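Local structure of tRNA(Phe) 7-((3-amino-3-carboxypropyl)-4-demethylwyosine(37)-N(4))-methyltransferase 1 (Pyrococcus horikoshii, 2IT2) at residues 33-38 / 186-191; 58-63 / 99-104; 105-110 / 146-151; 155-160 / 168-173. The protein probably methylates the N-4 position of a wyosine derivative in tRNA(Phe), with S-adenosyl-L-methionine as the methyl donor. All blocks are in the same frame, centred on the assembly; numbering follows the deposited sequence.

Interaction 1 (33-38 / 186-191)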
loop_
_atom_site.group_PDB
_atom_site.type_symbol
_atom_site.label_atom_id
_atom_site.label_comp_id
_atom_site.label_asym_id
_atom_site.label_seq_id
_atom_site.Cartn_x
_atom_site.Cartn_y
_atom_site.Cartn_z
ATOM N N GLU B 33 16.688 -15.614 -1.200
ATOM C CA GLU B 33 16.577 -17.053 -0.963
ATOM C C GLU B 33 15.356 -17.499 -0.167
ATOM O O GLU B 33 14.847 -18.600 -0.371
ATOM C CB GLU B 33 17.831 -17.575 -0.266
ATOM C CG GLU B 33 18.123 -16.890 1.050
ATOM C CD GLU B 33 19.160 -15.802 0.903
ATOM O OE1 GLU B 33 18.990 -14.943 0.018
ATOM O OE2 GLU B 33 20.149 -15.806 1.667
ATOM N N ASP B 34 14.902 -16.650 0.747
ATOM C CA ASP B 34 13.743 -16.953 1.581
ATOM C C ASP B 34 12.519 -17.402 0.786
ATOM O O ASP B 34 11.813 -18.322 1.200
ATOM C CB ASP B 34 13.366 -15.717 2.405
ATOM C CG ASP B 34 12.338 -16.017 3.486
ATOM O OD1 ASP B 34 11.230 -16.505 3.167
ATOM O OD2 ASP B 34 12.647 -15.761 4.669
ATOM N N ILE B 35 12.269 -16.753 -0.349
ATOM C CA ILE B 35 11.102 -17.070 -1.163
ATOM C C ILE B 35 11.366 -17.863 -2.428
ATOM O O ILE B 35 10.472 -18.005 -3.263
ATOM C CB ILE B 35 10.340 -15.797 -1.559
ATOM C CG1 ILE B 35 11.256 -14.861 -2.357
ATOM C CG2 ILE B 35 9.790 -15.132 -0.313
ATOM C CD1 ILE B 35 10.576 -13.598 -2.846
ATOM N N ILE B 36 12.574 -18.383 -2.586
ATOM C CA ILE B 36 12.853 -19.167 -3.776
ATOM C C ILE B 36 11.883 -20.347 -3.884
ATOM O O ILE B 36 11.343 -20.613 -4.955
ATOM C CB ILE B 36 14.318 -19.640 -3.783
ATOM C CG1 ILE B 36 15.218 -18.427 -4.022
ATOM C CG2 ILE B 36 14.554 -20.686 -4.868
ATOM C CD1 ILE B 36 16.691 -18.758 -4.038
ATOM N N PRO B 37 11.640 -21.071 -2.778
ATOM C CA PRO B 37 10.708 -22.203 -2.865
ATOM C C PRO B 37 9.311 -21.777 -3.329
ATOM O O PRO B 37 8.684 -22.462 -4.132
ATOM C CB PRO B 37 10.693 -22.742 -1.443
ATOM C CG PRO B 37 12.091 -22.450 -0.974
ATOM C CD PRO B 37 12.319 -21.052 -1.468
ATOM N N LEU B 38 8.837 -20.644 -2.814
ATOM C CA LEU B 38 7.521 -20.114 -3.167
ATOM C C LEU B 38 7.463 -19.737 -4.641
ATOM O O LEU B 38 6.482 -20.029 -5.318
ATOM C CB LEU B 38 7.188 -18.889 -2.303
ATOM C CG LEU B 38 5.930 -18.083 -2.640
ATOM C CD1 LEU B 38 4.683 -18.959 -2.553
ATOM C CD2 LEU B 38 5.839 -16.913 -1.678
ATOM N N GLU B 186 6.292 -15.888 8.070
ATOM C CA GLU B 186 5.261 -16.873 8.391
ATOM C C GLU B 186 4.196 -16.884 7.307
ATOM O O GLU B 186 3.754 -17.948 6.881
ATOM C CB GLU B 186 4.592 -16.539 9.721
ATOM C CG GLU B 186 5.475 -16.655 10.932
ATOM C CD GLU B 186 4.937 -15.834 12.083
ATOM O OE1 GLU B 186 3.705 -15.834 12.284
ATOM O OE2 GLU B 186 5.739 -15.192 12.794
ATOM N N LYS B 187 3.777 -15.696 6.877
ATOM C CA LYS B 187 2.762 -15.565 5.837
ATOM C C LYS B 187 3.246 -16.113 4.493
ATOM O O LYS B 187 2.467 -16.696 3.737
ATOM C CB LYS B 187 2.342 -14.098 5.694
ATOM C CG LYS B 187 1.569 -13.583 6.897
ATOM C CD LYS B 187 1.132 -12.144 6.718
ATOM C CE LYS B 187 0.268 -11.715 7.895
ATOM N NZ LYS B 187 -0.175 -10.311 7.730
ATOM N N LEU B 188 4.524 -15.930 4.182
ATOM C CA LEU B 188 5.035 -16.446 2.918
ATOM C C LEU B 188 5.012 -17.972 2.925
ATOM O O LEU B 188 4.661 -18.599 1.925
ATOM C CB LEU B 188 6.455 -15.927 2.657
ATOM C CG LEU B 188 6.571 -14.433 2.307
ATOM C CD1 LEU B 188 8.017 -13.971 2.461
ATOM C CD2 LEU B 188 6.067 -14.195 0.886
ATOM N N LYS B 189 5.376 -18.572 4.054
ATOM C CA LYS B 189 5.361 -20.026 4.158
ATOM C C LYS B 189 3.921 -20.535 4.085
ATOM O O LYS B 189 3.659 -21.574 3.472
ATOM C CB LYS B 189 6.019 -20.483 5.459
ATOM C CG LYS B 189 7.517 -20.274 5.485
ATOM C CD LYS B 189 8.119 -20.857 6.741
ATOM C CE LYS B 189 9.623 -20.723 6.727
ATOM N NZ LYS B 189 10.050 -19.299 6.753
ATOM N N ARG B 190 2.986 -19.812 4.697
ATOM C CA ARG B 190 1.577 -20.215 4.652
ATOM C C ARG B 190 1.078 -20.219 3.202
ATOM O O ARG B 190 0.419 -21.166 2.760
ATOM C CB ARG B 190 0.716 -19.270 5.492
ATOM C CG ARG B 190 0.762 -19.544 6.982
ATOM C CD ARG B 190 0.097 -18.415 7.753
ATOM N NE ARG B 190 -1.265 -18.128 7.305
ATOM C CZ ARG B 190 -1.967 -17.070 7.707
ATOM N NH1 ARG B 190 -1.431 -16.206 8.556
ATOM N NH2 ARG B 190 -3.204 -16.876 7.267
ATOM N N LEU B 191 1.385 -19.158 2.463
ATOM C CA LEU B 191 0.982 -19.047 1.066
ATOM C C LEU B 191 1.555 -20.194 0.227
ATOM O O LEU B 191 0.854 -20.779 -0.612
ATOM C CB LEU B 191 1.458 -17.702 0.495
ATOM C CG LEU B 191 1.137 -17.418 -0.983
ATOM C CD1 LEU B 191 -0.372 -17.509 -1.217
ATOM C CD2 LEU B 191 1.659 -16.037 -1.371
#

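Interaction 2 (58-63 / 99-104)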
loop_
_atom_site.group_PDB
_atom_site.type_symbol
_atom_site.label_atom_id
_atom_site.label_comp_id
_atom_site.label_asym_id
_atom_site.label_seq_id
_atom_site.Cartn_x
_atom_site.Cartn_y
_atom_site.Cartn_z
ATOM N N ILE B 58 14.053 -4.600 6.032
ATOM C CA ILE B 58 14.251 -3.647 7.119
ATOM C C ILE B 58 15.373 -2.791 6.567
ATOM O O ILE B 58 16.334 -3.306 5.989
ATOM C CB ILE B 58 14.699 -4.323 8.439
ATOM C CG1 ILE B 58 13.577 -5.232 8.956
ATOM C CG2 ILE B 58 15.054 -3.250 9.488
ATOM C CD1 ILE B 58 13.981 -6.137 10.093
ATOM N N SER B 59 15.252 -1.483 6.715
ATOM C CA SER B 59 16.272 -0.619 6.172
ATOM C C SER B 59 16.551 0.597 7.027
ATOM O O SER B 59 15.698 1.055 7.772
ATOM C CB SER B 59 15.839 -0.134 4.788
ATOM O OG SER B 59 15.325 -1.186 3.984
ATOM N N VAL B 60 17.776 1.089 6.927
ATOM C CA VAL B 60 18.159 2.321 7.585
ATOM C C VAL B 60 18.630 3.101 6.376
ATOM O O VAL B 60 19.627 2.741 5.743
ATOM C CB VAL B 60 19.318 2.153 8.566
ATOM C CG1 VAL B 60 19.832 3.526 8.957
ATOM C CG2 VAL B 60 18.846 1.408 9.806
HETATM N N MSE B 61 17.898 4.147 6.026
HETATM C CA MSE B 61 18.248 4.921 4.851
HETATM C C MSE B 61 18.020 6.409 5.020
HETATM O O MSE B 61 17.224 6.840 5.854
HETATM C CB MSE B 61 17.467 4.391 3.641
HETATM C CG MSE B 61 15.960 4.346 3.817
HETATM SE SE MSE B 61 15.102 6.032 3.457
HETATM C CE MSE B 61 14.559 5.772 1.630
ATOM N N GLU B 62 18.756 7.196 4.245
ATOM C CA GLU B 62 18.610 8.640 4.301
ATOM C C GLU B 62 18.070 9.181 2.989
ATOM O O GLU B 62 18.467 8.749 1.908
ATOM C CB GLU B 62 19.939 9.326 4.643
ATOM C CG GLU B 62 21.128 8.931 3.798
ATOM C CD GLU B 62 22.388 9.707 4.172
ATOM O OE1 GLU B 62 22.701 9.811 5.382
ATOM O OE2 GLU B 62 23.070 10.210 3.256
HETATM N N MSE B 63 17.141 10.121 3.096
HETATM C CA MSE B 63 16.529 10.733 1.925
HETATM C C MSE B 63 16.191 12.183 2.246
HETATM O O MSE B 63 16.019 12.538 3.409
HETATM C CB MSE B 63 15.270 9.955 1.525
HETATM C CG MSE B 63 14.194 9.854 2.601
HETATM SE SE MSE B 63 12.752 8.672 2.076
HETATM C CE MSE B 63 12.323 7.907 3.790
ATOM N N LEU B 99 17.088 10.674 8.290
ATOM C CA LEU B 99 17.484 9.289 8.511
ATOM C C LEU B 99 16.235 8.525 8.978
ATOM O O LEU B 99 15.597 8.885 9.966
ATOM C CB LEU B 99 18.609 9.211 9.552
ATOM C CG LEU B 99 19.120 7.795 9.849
ATOM C CD1 LEU B 99 19.756 7.192 8.594
ATOM C CD2 LEU B 99 20.124 7.835 11.006
ATOM N N TRP B 100 15.871 7.490 8.234
ATOM C CA TRP B 100 14.685 6.700 8.551
ATOM C C TRP B 100 14.952 5.221 8.787
ATOM O O TRP B 100 15.853 4.631 8.175
ATOM C CB TRP B 100 13.655 6.797 7.413
ATOM C CG TRP B 100 12.976 8.133 7.289
ATOM C CD1 TRP B 100 13.429 9.230 6.602
ATOM C CD2 TRP B 100 11.750 8.529 7.917
ATOM N NE1 TRP B 100 12.560 10.284 6.771
ATOM C CE2 TRP B 100 11.526 9.886 7.575
ATOM C CE3 TRP B 100 10.826 7.874 8.739
ATOM C CZ2 TRP B 100 10.405 10.595 8.026
ATOM C CZ3 TRP B 100 9.710 8.579 9.186
ATOM C CH2 TRP B 100 9.516 9.931 8.831
ATOM N N PHE B 101 14.175 4.637 9.690
ATOM C CA PHE B 101 14.246 3.207 9.933
ATOM C C PHE B 101 12.937 2.742 9.290
ATOM O O PHE B 101 11.850 3.170 9.698
ATOM C CB PHE B 101 14.268 2.903 11.438
ATOM C CG PHE B 101 14.328 1.428 11.757
ATOM C CD1 PHE B 101 13.169 0.652 11.731
ATOM C CD2 PHE B 101 15.542 0.818 12.060
ATOM C CE1 PHE B 101 13.217 -0.710 11.995
ATOM C CE2 PHE B 101 15.604 -0.551 12.324
ATOM C CZ PHE B 101 14.442 -1.314 12.296
ATOM N N LEU B 102 13.031 1.886 8.279
ATOM C CA LEU B 102 11.844 1.426 7.566
ATOM C C LEU B 102 11.663 -0.087 7.585
ATOM O O LEU B 102 12.638 -0.847 7.574
ATOM C CB LEU B 102 11.899 1.867 6.089
ATOM C CG LEU B 102 12.210 3.338 5.775
ATOM C CD1 LEU B 102 12.375 3.535 4.270
ATOM C CD2 LEU B 102 11.105 4.227 6.313
ATOM N N VAL B 103 10.405 -0.503 7.639
ATOM C CA VAL B 103 10.054 -1.915 7.540
ATOM C C VAL B 103 9.020 -1.982 6.414
ATOM O O VAL B 103 8.026 -1.248 6.436
ATOM C CB VAL B 103 9.434 -2.480 8.828
ATOM C CG1 VAL B 103 9.006 -3.922 8.596
ATOM C CG2 VAL B 103 10.445 -2.440 9.943
ATOM N N ARG B 104 9.266 -2.845 5.429
ATOM C CA ARG B 104 8.361 -3.003 4.288
ATOM C C ARG B 104 8.004 -4.460 4.033
ATOM O O ARG B 104 8.841 -5.353 4.162
ATOM C CB ARG B 104 8.983 -2.411 3.020
ATOM C CG ARG B 104 9.158 -0.908 3.079
ATOM C CD ARG B 104 7.811 -0.202 3.070
ATOM N NE ARG B 104 7.948 1.252 3.034
ATOM C CZ ARG B 104 8.102 2.018 4.109
ATOM N NH1 ARG B 104 8.136 1.468 5.312
ATOM N NH2 ARG B 104 8.229 3.336 3.977
#

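Interaction 3 (105-110 / 146-151)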
loop_
_atom_site.group_PDB
_atom_site.type_symbol
_atom_site.label_atom_id
_atom_site.label_comp_id
_atom_site.label_asym_id
_atom_site.label_seq_id
_atom_site.Cartn_x
_atom_site.Cartn_y
_atom_site.Cartn_z
ATOM N N SER B 105 6.751 -4.670 3.645
ATOM C CA SER B 105 6.214 -6.003 3.361
ATOM C C SER B 105 6.784 -6.637 2.105
ATOM O O SER B 105 7.273 -5.938 1.214
ATOM C CB SER B 105 4.689 -5.915 3.205
ATOM O OG SER B 105 4.183 -7.029 2.473
ATOM N N PRO B 106 6.753 -7.979 2.032
ATOM C CA PRO B 106 7.264 -8.634 0.829
ATOM C C PRO B 106 6.276 -8.225 -0.275
ATOM O O PRO B 106 5.118 -7.880 0.010
ATOM C CB PRO B 106 7.143 -10.132 1.155
ATOM C CG PRO B 106 7.226 -10.192 2.630
ATOM C CD PRO B 106 6.448 -8.965 3.085
ATOM N N ILE B 107 6.742 -8.253 -1.519
ATOM C CA ILE B 107 5.898 -7.931 -2.661
ATOM C C ILE B 107 6.144 -8.977 -3.742
ATOM O O ILE B 107 7.280 -9.193 -4.165
ATOM C CB ILE B 107 6.224 -6.549 -3.264
ATOM C CG1 ILE B 107 6.018 -5.448 -2.224
ATOM C CG2 ILE B 107 5.344 -6.316 -4.494
ATOM C CD1 ILE B 107 6.339 -4.060 -2.732
ATOM N N LEU B 108 5.079 -9.638 -4.180
ATOM C CA LEU B 108 5.210 -10.644 -5.227
ATOM C C LEU B 108 4.369 -10.183 -6.419
ATOM O O LEU B 108 3.250 -9.674 -6.251
ATOM C CB LEU B 108 4.713 -12.017 -4.729
ATOM C CG LEU B 108 5.173 -12.545 -3.358
ATOM C CD1 LEU B 108 4.437 -13.835 -3.033
ATOM C CD2 LEU B 108 6.686 -12.770 -3.346
ATOM N N HIS B 109 4.924 -10.311 -7.617
ATOM C CA HIS B 109 4.200 -9.952 -8.825
ATOM C C HIS B 109 3.991 -11.257 -9.573
ATOM O O HIS B 109 4.951 -11.991 -9.840
ATOM C CB HIS B 109 4.995 -8.940 -9.649
ATOM C CG HIS B 109 4.951 -7.555 -9.083
ATOM N ND1 HIS B 109 5.710 -6.517 -9.588
ATOM C CD2 HIS B 109 4.216 -7.028 -8.080
ATOM C CE1 HIS B 109 5.438 -5.414 -8.917
ATOM N NE2 HIS B 109 4.536 -5.692 -7.997
ATOM N N VAL B 110 2.727 -11.556 -9.875
ATOM C CA VAL B 110 2.386 -12.804 -10.549
ATOM C C VAL B 110 1.504 -12.621 -11.793
ATOM O O VAL B 110 0.458 -11.977 -11.740
ATOM C CB VAL B 110 1.664 -13.768 -9.568
ATOM C CG1 VAL B 110 1.426 -15.095 -10.243
ATOM C CG2 VAL B 110 2.487 -13.993 -8.292
ATOM N N GLU B 146 -0.645 -8.450 -7.739
ATOM C CA GLU B 146 0.363 -8.037 -6.750
ATOM C C GLU B 146 -0.097 -8.572 -5.407
ATOM O O GLU B 146 -1.266 -8.424 -5.046
ATOM C CB GLU B 146 0.473 -6.511 -6.670
ATOM C CG GLU B 146 1.507 -5.996 -5.678
ATOM C CD GLU B 146 1.701 -4.503 -5.807
ATOM O OE1 GLU B 146 0.773 -3.750 -5.443
ATOM O OE2 GLU B 146 2.774 -4.078 -6.286
ATOM N N ILE B 147 0.822 -9.210 -4.682
ATOM C CA ILE B 147 0.558 -9.779 -3.357
ATOM C C ILE B 147 1.395 -8.971 -2.365
ATOM O O ILE B 147 2.612 -8.846 -2.522
ATOM C CB ILE B 147 0.966 -11.267 -3.323
ATOM C CG1 ILE B 147 0.114 -12.048 -4.328
ATOM C CG2 ILE B 147 0.835 -11.834 -1.909
ATOM C CD1 ILE B 147 0.497 -13.505 -4.457
ATOM N N ARG B 148 0.743 -8.416 -1.350
ATOM C CA ARG B 148 1.430 -7.573 -0.378
ATOM C C ARG B 148 0.669 -7.559 0.941
ATOM O O ARG B 148 -0.553 -7.713 0.954
ATOM C CB ARG B 148 1.529 -6.159 -0.960
ATOM C CG ARG B 148 2.390 -5.183 -0.188
ATOM C CD ARG B 148 2.613 -3.918 -1.010
ATOM N NE ARG B 148 1.384 -3.157 -1.208
ATOM C CZ ARG B 148 0.837 -2.349 -0.304
ATOM N NH1 ARG B 148 1.401 -2.175 0.886
ATOM N NH2 ARG B 148 -0.290 -1.714 -0.594
ATOM N N SER B 149 1.397 -7.366 2.042
ATOM C CA SER B 149 0.816 -7.328 3.384
ATOM C C SER B 149 0.704 -5.880 3.862
ATOM O O SER B 149 1.303 -4.975 3.276
ATOM C CB SER B 149 1.682 -8.144 4.357
ATOM O OG SER B 149 0.970 -8.472 5.544
ATOM N N THR B 150 -0.054 -5.672 4.936
ATOM C CA THR B 150 -0.283 -4.334 5.487
ATOM C C THR B 150 0.743 -3.818 6.487
ATOM O O THR B 150 0.846 -2.607 6.690
ATOM C CB THR B 150 -1.644 -4.260 6.182
ATOM O OG1 THR B 150 -1.625 -5.096 7.348
ATOM C CG2 THR B 150 -2.745 -4.713 5.236
ATOM N N GLU B 151 1.482 -4.723 7.123
ATOM C CA GLU B 151 2.478 -4.340 8.124
ATOM C C GLU B 151 3.605 -3.477 7.582
ATOM O O GLU B 151 4.128 -3.722 6.496
ATOM C CB GLU B 151 3.079 -5.588 8.779
ATOM C CG GLU B 151 2.133 -6.312 9.727
ATOM C CD GLU B 151 0.754 -6.523 9.130
ATOM O OE1 GLU B 151 0.656 -7.169 8.065
ATOM O OE2 GLU B 151 -0.236 -6.039 9.724
HETATM O O HOH W 1 5.022 -2.856 4.193
#

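Interaction 4 (155-160 / 168-173)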
loop_
_atom_site.group_PDB
_atom_site.type_symbol
_atom_site.label_atom_id
_atom_site.label_comp_id
_atom_site.label_asym_id
_atom_site.label_seq_id
_atom_site.Cartn_x
_atom_site.Cartn_y
_atom_site.Cartn_z
ATOM N N VAL B 155 10.049 5.116 11.062
ATOM C CA VAL B 155 10.501 5.868 12.228
ATOM C C VAL B 155 11.676 6.780 11.881
ATOM O O VAL B 155 12.687 6.347 11.318
ATOM C CB VAL B 155 10.927 4.928 13.372
ATOM C CG1 VAL B 155 11.507 5.744 14.514
ATOM C CG2 VAL B 155 9.731 4.108 13.848
ATOM N N LEU B 156 11.529 8.054 12.219
ATOM C CA LEU B 156 12.567 9.047 11.970
ATOM C C LEU B 156 13.667 8.865 13.016
ATOM O O LEU B 156 13.393 8.892 14.212
ATOM C CB LEU B 156 11.970 10.444 12.081
ATOM C CG LEU B 156 12.900 11.631 11.836
ATOM C CD1 LEU B 156 13.388 11.677 10.396
ATOM C CD2 LEU B 156 12.123 12.886 12.179
ATOM N N LEU B 157 14.904 8.682 12.569
ATOM C CA LEU B 157 16.024 8.470 13.492
ATOM C C LEU B 157 16.901 9.705 13.675
ATOM O O LEU B 157 17.599 9.837 14.681
ATOM C CB LEU B 157 16.904 7.309 13.000
ATOM C CG LEU B 157 16.256 5.928 12.854
ATOM C CD1 LEU B 157 17.278 4.925 12.312
ATOM C CD2 LEU B 157 15.706 5.477 14.213
ATOM N N GLY B 158 16.858 10.611 12.709
ATOM C CA GLY B 158 17.684 11.801 12.799
ATOM C C GLY B 158 17.585 12.611 11.529
ATOM O O GLY B 158 16.845 12.246 10.625
ATOM N N GLU B 159 18.328 13.711 11.471
ATOM C CA GLU B 159 18.328 14.592 10.306
ATOM C C GLU B 159 19.658 15.320 10.151
ATOM O O GLU B 159 20.197 15.866 11.115
ATOM C CB GLU B 159 17.207 15.629 10.414
ATOM C CG GLU B 159 15.823 15.040 10.581
ATOM C CD GLU B 159 14.725 16.077 10.466
ATOM O OE1 GLU B 159 14.871 17.179 11.043
ATOM O OE2 GLU B 159 13.705 15.791 9.805
ATOM N N ASN B 160 20.165 15.321 8.924
ATOM C CA ASN B 160 21.424 15.973 8.578
ATOM C C ASN B 160 22.595 15.692 9.519
ATOM O O ASN B 160 23.327 16.606 9.905
ATOM C CB ASN B 160 21.206 17.480 8.462
ATOM C CG ASN B 160 20.279 17.848 7.315
ATOM O OD1 ASN B 160 20.486 17.437 6.169
ATOM N ND2 ASN B 160 19.255 18.635 7.619
ATOM N N GLU B 168 17.459 2.806 24.200
ATOM C CA GLU B 168 16.221 2.178 24.630
ATOM C C GLU B 168 15.158 2.234 23.536
ATOM O O GLU B 168 14.536 1.216 23.230
ATOM C CB GLU B 168 15.677 2.829 25.901
ATOM C CG GLU B 168 14.438 2.136 26.424
ATOM C CD GLU B 168 14.656 0.645 26.604
ATOM O OE1 GLU B 168 15.531 0.268 27.411
ATOM O OE2 GLU B 168 13.957 -0.148 25.936
ATOM N N TYR B 169 14.936 3.412 22.955
ATOM C CA TYR B 169 13.944 3.558 21.892
ATOM C C TYR B 169 14.385 2.713 20.709
ATOM O O TYR B 169 13.565 2.008 20.127
ATOM C CB TYR B 169 13.779 5.038 21.502
ATOM C CG TYR B 169 12.716 5.354 20.441
ATOM C CD1 TYR B 169 11.535 4.613 20.330
ATOM C CD2 TYR B 169 12.886 6.428 19.569
ATOM C CE1 TYR B 169 10.546 4.945 19.367
ATOM C CE2 TYR B 169 11.915 6.765 18.612
ATOM C CZ TYR B 169 10.748 6.020 18.513
ATOM O OH TYR B 169 9.813 6.359 17.543
ATOM N N LEU B 170 15.669 2.743 20.362
ATOM C CA LEU B 170 16.141 1.942 19.236
ATOM C C LEU B 170 15.894 0.451 19.501
ATOM O O LEU B 170 15.532 -0.292 18.586
ATOM C CB LEU B 170 17.628 2.201 18.959
ATOM C CG LEU B 170 18.150 1.549 17.666
ATOM C CD1 LEU B 170 17.393 2.111 16.469
ATOM C CD2 LEU B 170 19.631 1.812 17.513
ATOM N N ASN B 171 16.059 0.014 20.749
ATOM C CA ASN B 171 15.814 -1.386 21.094
ATOM C C ASN B 171 14.344 -1.769 20.892
ATOM O O ASN B 171 14.047 -2.865 20.410
ATOM C CB ASN B 171 16.205 -1.666 22.539
ATOM C CG ASN B 171 15.926 -3.092 22.937
ATOM O OD1 ASN B 171 15.184 -3.346 23.886
ATOM N ND2 ASN B 171 16.524 -4.034 22.220
ATOM N N LYS B 172 13.432 -0.876 21.264
ATOM C CA LYS B 172 12.002 -1.131 21.085
ATOM C C LYS B 172 11.650 -1.164 19.592
ATOM O O LYS B 172 10.861 -2.002 19.163
ATOM C CB LYS B 172 11.162 -0.057 21.790
ATOM C CG LYS B 172 11.349 0.019 23.298
ATOM C CD LYS B 172 10.921 -1.268 23.975
ATOM C CE LYS B 172 11.080 -1.175 25.478
ATOM N NZ LYS B 172 10.722 -2.463 26.129
ATOM N N ILE B 173 12.233 -0.268 18.796
ATOM C CA ILE B 173 11.965 -0.233 17.358
ATOM C C ILE B 173 12.446 -1.523 16.690
ATOM O O ILE B 173 11.746 -2.094 15.840
ATOM C CB ILE B 173 12.674 0.976 16.700
ATOM C CG1 ILE B 173 12.045 2.272 17.211
ATOM C CG2 ILE B 173 12.621 0.875 15.176
ATOM C CD1 ILE B 173 12.849 3.519 16.871
#

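Interaction 1 (33-38 / 186-191)
Leu188 pushes its forked end between Ile35 and Leu38, CD1 nearest the isoleucine and CD2 nearest the leucine. Its CD1 meets Ile35 CG2 at 3.5 Å, a little tighter than usual van der Waals contact, while CD2 lies 3.7 Å from Leu38 CD2. A chi1 of -71° sets Leu188 CG anti to its own carbonyl carbon, and chi2 turns the two methyls that touch. Ile35 sits at the N-cap of helix 36-43 and touches through its short branch: with chi1 at 60°, CG1 takes the crowded position between backbone N and carbonyl carbon, and CG2 stands beside the N and supplies the contact. Ile35 CG2 also lies 4.0 Å from Leu188 CD2, so it faces both prongs of the fork. Leu38 crosses Leu188 and Leu191 at about a right angle, and divides its methyls between them: CD2 goes to Leu188, and CD1 reaches Leu191 CG at 4.2 Å. Asp34 borders this apolar patch. Its OD1 approaches Leu188 CD1 to 4.2 Å and lies 4.7 Å from Lys189 NZ, too far for those charged atoms to touch, whereas OD2 makes a salt bridge with Lys185. The contact is otherwise plain hydrophobic packing, joining the beginning of helix 36-43 to the long helix 167-194. Both lie against the sheet: Ile35, Leu38 and Leu191 rest on Leu108 of strand 98-112, and Leu188 reaches Pro106 of that strand, Ser55 of strand 48-63 and the loop residue Phe130.

Interaction 2 (58-63 / 99-104)
Ser59 and Leu102 exchange two backbone hydrogen bonds, Ser59 N to Leu102 O and Leu102 N to Ser59 O, both 2.8 Å. Met61 and Trp100 repeat the exchange two residues on: the bond from Trp100 N to Met61 O is nearly straight, with 172° at the hydrogen, and the return bond from Met61 N to Trp100 O measures 3.0 Å. Between these hydrogen-bonded pairs lies the non-hydrogen-bonded pair Val60-Phe101, and Ile58-Val103 and Glu62-Leu99, also non-hydrogen-bonded, lie beyond them at the two ends. Strands 58-63 and 99-104 are thus antiparallel neighbours in the sheet of the TYW3 fold, their short axes at 149°. On the face of Trp100 and Leu102, selenomethionine Met63 bends at chi3 and lays its CE over the five-membered ring of Trp100, a CH-pi contact 3.7 Å from the centroid. CE comes nearest to Trp100 CD1, while SE lies obliquely to the ring. Trp100 NE1 bonds to Gln98, and the indole also packs on Ile176 of the second subunit. Selenomethionine Met61 CG meets Leu102 CD1 at 3.7 Å. On the face of Phe101, Ile58 CG2 stands anti to the backbone N and touches Phe101 CZ at 3.5 Å, the two side chains running side by side. Val60 CG1 packs on Leu99 CD1 at 3.7 Å, and helix 167-194 covers Phe101 with Ile173 and Ala177.

Interaction 3 (105-110 / 146-151)
His109 and Glu146 form a His-carboxylate hydrogen bond across an antiparallel strand pair of the sheet. His109 NE2 donates to Glu146 OE2 at 2.9 Å, close to the ring plane and on the anti side of the oxygen; ring and carboxylate are turned 29° apart. Glu146 CG stands anti to its backbone N (chi1 -179°), and the side chain runs alongside the imidazole, with CG at the ring edge. In the next pair, Leu108 and Ile147 exchange backbone bonds: Leu108 N to Ile147 O and Ile147 N to Leu108 O. Further along, Ser105 joins the two segments through its side chain. Its OG accepts from Ser149 N at 2.8 Å and donates to Pro106 O at 2.8 Å, two bonds that fix the hydroxyl. A water then links Ser105 N to Glu151 O, 2.6 Å from each. Ile107 CG1 lies beside Arg148 CD at 3.9 Å; Arg148 goes on to a cation-pi contact with Tyr132 of the second subunit. Strand 48-63 flanks strand 98-112 through backbone bonds of Ile107 with Cys54 and His109 with Thr51, while Phe184 of helix 167-194 packs on Ser105, Pro106 and Glu151.

Interaction 4 (155-160 / 168-173)
Val155 and Ile173 bring strand 155-159 and helix 168-173 together with their short axes 11.3 Å apart and running in roughly opposite directions, at 146°. The contact between them is carried by side chains. Val155 CG1, placed anti to the backbone N by a chi1 of 175°, reaches Ile173 CD1 tip to tip at 3.5 Å and also lies 3.5 Å from Tyr169 OH. Ile173 CD1 in turn sits 3.5 Å above the centre of one face of the Tyr169 ring, so valine methyl, isoleucine methyl and phenol form a compact cluster. Leu157 and Gly158 both face Leu99 on the adjoining strand 98-112, making a classic beta bulge in the strand that this helix covers. Leu157 packs less closely, its CD2 being 4.4 Å from both Leu170 CD1 and Ile173 CD1. Helix 84-91 adds to this apolar layer, with Ile91 touching both Leu157 and Leu170. Tyr169 OH is hydrogen-bonded to Leu156 O of the second subunit, and Leu156 O is in turn hydrogen-bonded to Tyr169 OH of that subunit; Val155 also packs on that same tyrosine.

In the fold
Strand 98-112 ties interactions 2 and 3, centres about 18 Å apart, together: strand 48-63 follows one side of it, while the other pairs with strand 153-159 near residues 99-101 and with strand 143-148 further on. Helix 167-194 runs past the sheet and carries interactions 4 and 1, whose centres are 29 Å apart. Two groups result. Interactions 2 and 4, with centres about 10 Å apart, share backbone bonds between strands 98-112 and 153-159, whereas interactions 1 and 3, with centres about 12 Å apart, meet through Leu38 on Leu108. Along the chain, interactions 2, 3 and 4 follow in series, all within the span bridged by interaction 1. Interactions 2, 3 and 4 also touch the second subunit, linking the sheet to dimer assembly.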